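Local coordinates for PA3566 protein (Pseudomonas aeruginosa, PDB 1X7V) that is of unknown function but belongs to the antibiotic biosynthesis monooxygenase family and may have oxidoreductase activity, at residues Q71-E74 with H75-R78. Residues are numbered along the deposited sequence; the frame is centred on the assembly and turned at random.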
ATOM      1  N   GLN A  71      -7.703   6.004   4.125  1.00 77.56           N
ATOM      2  CA  GLN A  71      -7.144   7.134   3.356  1.00 78.25           C
ATOM      3  C   GLN A  71      -7.262   8.502   4.002  1.00 78.99           C
ATOM      4  O   GLN A  71      -6.668   9.515   3.526  1.00 79.00           O
ATOM      5  CB  GLN A  71      -7.787   7.185   2.000  1.00 80.34           C
ATOM      6  CG  GLN A  71      -7.488   5.969   1.209  1.00 80.50           C
ATOM      7  CD  GLN A  71      -8.248   5.997  -0.036  1.00 85.83           C
ATOM      8  OE1 GLN A  71      -7.906   6.801  -0.951  1.00 81.82           O
ATOM      9  NE2 GLN A  71      -9.310   5.163  -0.124  1.00 83.87           N
ATOM     10  N   ASN A  72      -8.021   8.555   5.089  1.00 77.25           N
ATOM     11  CA  ASN A  72      -8.112   9.768   5.847  1.00 78.23           C
ATOM     12  C   ASN A  72      -7.184   9.781   7.033  1.00 77.72           C
ATOM     13  O   ASN A  72      -7.160  10.742   7.758  1.00 78.19           O
ATOM     14  CB  ASN A  72      -9.551   9.988   6.230  1.00 78.52           C
ATOM     15  CG  ASN A  72     -10.387  10.344   5.015  1.00 80.87           C
ATOM     16  OD1 ASN A  72     -10.690  11.508   4.807  1.00 85.64           O
ATOM     17  ND2 ASN A  72     -10.648   9.372   4.148  1.00 84.28           N
ATOM     18  N   THR A  73      -6.392   8.716   7.199  1.00 77.02           N
ATOM     19  CA  THR A  73      -5.514   8.624   8.350  1.00 76.27           C
ATOM     20  C   THR A  73      -4.327   9.508   8.122  1.00 77.01           C
ATOM     21  O   THR A  73      -3.973   9.802   6.984  1.00 77.41           O
ATOM     22  CB  THR A  73      -5.034   7.159   8.643  1.00 75.18           C
ATOM     23  OG1 THR A  73      -4.311   6.653   7.516  1.00 73.61           O
ATOM     24  CG2 THR A  73      -6.206   6.256   8.920  1.00 75.17           C
ATOM     25  N   GLU A  74      -3.701   9.853   9.244  1.00 77.78           N
ATOM     26  CA  GLU A  74      -2.467  10.616   9.344  1.00 78.62           C
ATOM     27  C   GLU A  74      -1.314   9.931   8.622  1.00 77.31           C
ATOM     28  O   GLU A  74      -0.663  10.543   7.813  1.00 76.18           O
ATOM     29  CB  GLU A  74      -2.135  10.736  10.818  1.00 79.58           C
ATOM     30  CG  GLU A  74      -1.076  11.732  11.183  1.00 83.26           C
ATOM     31  CD  GLU A  74      -1.111  12.163  12.681  1.00 84.04           C
ATOM     32  OE1 GLU A  74      -0.329  13.065  13.069  1.00 90.87           O
ATOM     33  OE2 GLU A  74      -1.932  11.627  13.477  1.00 91.72           O
ATOM     34  N   HIS A  75      -1.101   8.650   8.907  1.00 76.11           N
ATOM     35  CA  HIS A  75      -0.038   7.874   8.257  1.00 76.49           C
ATOM     36  C   HIS A  75      -0.201   7.808   6.749  1.00 76.59           C
ATOM     37  O   HIS A  75       0.768   8.020   5.997  1.00 76.48           O
ATOM     38  CB  HIS A  75       0.176   6.468   8.900  1.00 75.67           C
ATOM     39  CG  HIS A  75      -1.038   5.594   8.920  1.00 75.29           C
ATOM     40  ND1 HIS A  75      -2.042   5.737   9.852  1.00 75.68           N
ATOM     41  CD2 HIS A  75      -1.373   4.524   8.159  1.00 75.02           C
ATOM     42  CE1 HIS A  75      -2.979   4.820   9.627  1.00 77.37           C
ATOM     43  NE2 HIS A  75      -2.601   4.080   8.596  1.00 76.11           N
ATOM     44  N   PHE A  76      -1.416   7.569   6.285  1.00 76.48           N
ATOM     45  CA  PHE A  76      -1.639   7.480   4.882  1.00 78.34           C
ATOM     46  C   PHE A  76      -1.391   8.829   4.191  1.00 79.32           C
ATOM     47  O   PHE A  76      -0.785   8.898   3.101  1.00 80.61           O
ATOM     48  CB  PHE A  76      -3.066   7.042   4.596  1.00 78.62           C
ATOM     49  CG  PHE A  76      -3.364   6.944   3.127  1.00 79.09           C
ATOM     50  CD1 PHE A  76      -3.075   5.785   2.436  1.00 80.46           C
ATOM     51  CD2 PHE A  76      -3.883   8.043   2.437  1.00 80.31           C
ATOM     52  CE1 PHE A  76      -3.339   5.673   1.062  1.00 82.27           C
ATOM     53  CE2 PHE A  76      -4.128   7.954   1.048  1.00 81.21           C
ATOM     54  CZ  PHE A  76      -3.847   6.783   0.374  1.00 81.90           C
ATOM     55  N   LEU A  77      -1.882   9.902   4.793  1.00 79.37           N
ATOM     56  CA  LEU A  77      -1.675  11.226   4.188  1.00 80.23           C
ATOM     57  C   LEU A  77      -0.222  11.687   4.272  1.00 80.77           C
ATOM     58  O   LEU A  77       0.240  12.369   3.368  1.00 80.18           O
ATOM     59  CB  LEU A  77      -2.616  12.250   4.774  1.00 80.09           C
ATOM     60  CG  LEU A  77      -4.083  12.013   4.425  1.00 80.62           C
ATOM     61  CD1 LEU A  77      -4.946  13.010   5.167  1.00 80.85           C
ATOM     62  CD2 LEU A  77      -4.389  12.057   2.916  1.00 81.13           C
ATOM     63  N   ARG A  78       0.510  11.282   5.310  1.00 81.36           N
ATOM     64  CA  ARG A  78       1.955  11.551   5.362  1.00 83.05           C
ATOM     65  C   ARG A  78       2.756  10.907   4.215  1.00 82.29           C
ATOM     66  O   ARG A  78       3.770  11.477   3.749  1.00 81.41           O
ATOM     67  CB  ARG A  78       2.564  11.141   6.700  1.00 83.34           C
ATOM     68  CG  ARG A  78       2.317  12.150   7.811  1.00 85.59           C
ATOM     69  CD  ARG A  78       3.191  11.849   9.022  1.00 88.62           C
ATOM     70  NE  ARG A  78       2.883  10.518   9.561  1.00 91.75           N
ATOM     71  CZ  ARG A  78       2.242  10.273  10.706  1.00 94.76           C
ATOM     72  NH1 ARG A  78       1.853  11.260  11.527  1.00 97.39           N
ATOM     73  NH2 ARG A  78       2.008   9.019  11.055  1.00 95.48           N
TER
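An N-cap opens helix 74-80 where the chain turns out of helix 64-71, on the helical side of this small ferredoxin-like (alpha-beta plait) domain. T73 is the cap. Its OG1 accepts from F76 N at 3.3 Å, with an N-H...O angle of 153°. The hydroxyl sits between the backbone N and the carbonyl carbon (chi1 60°), which places it facing the N-H of F76 in the first turn. OG1 also bonds to H70 O, at the end of the preceding helix, so the same hydroxyl bridges the last turn of one helix and the first turn of the next.

The backbone then settles into the alpha-helical pattern. L77 N donates to T73 O at 3.0 Å, and R78 N donates to E74 O at 2.9 Å.

The H75 ring lies against the cap. T73 OG1 sits over one face, off toward the rim, and comes within 3.1 Å of H75 CE1. H75 NE2 is hydrogen-bonded to E37 OE2, and the side chain touches P33 and S34 of helix 20-36. H75 therefore joins the cap to the neighbouring long helix.

On another side of the turn, F76 receives Q71. Q71 CA makes a CH-pi contact over the ring, 3.9 Å from its centroid. The two side chains run side by side, and Q71 CB and CG follow the ring out to CE2 and CZ. H70 packs edge-to-face with F76. L77 spreads its methyl groups by the carbonyl oxygens of Q71, N72 and T73.

The outer surface carries an i to i+4 salt bridge, E74 to R78. A bend in the R78 chain brings its guanidinium back toward E74, with E74 O over one face. The carboxylate and guanidinium planes are 43° apart, and E74 OE1 meets R78 NH1 at 3.2 Å.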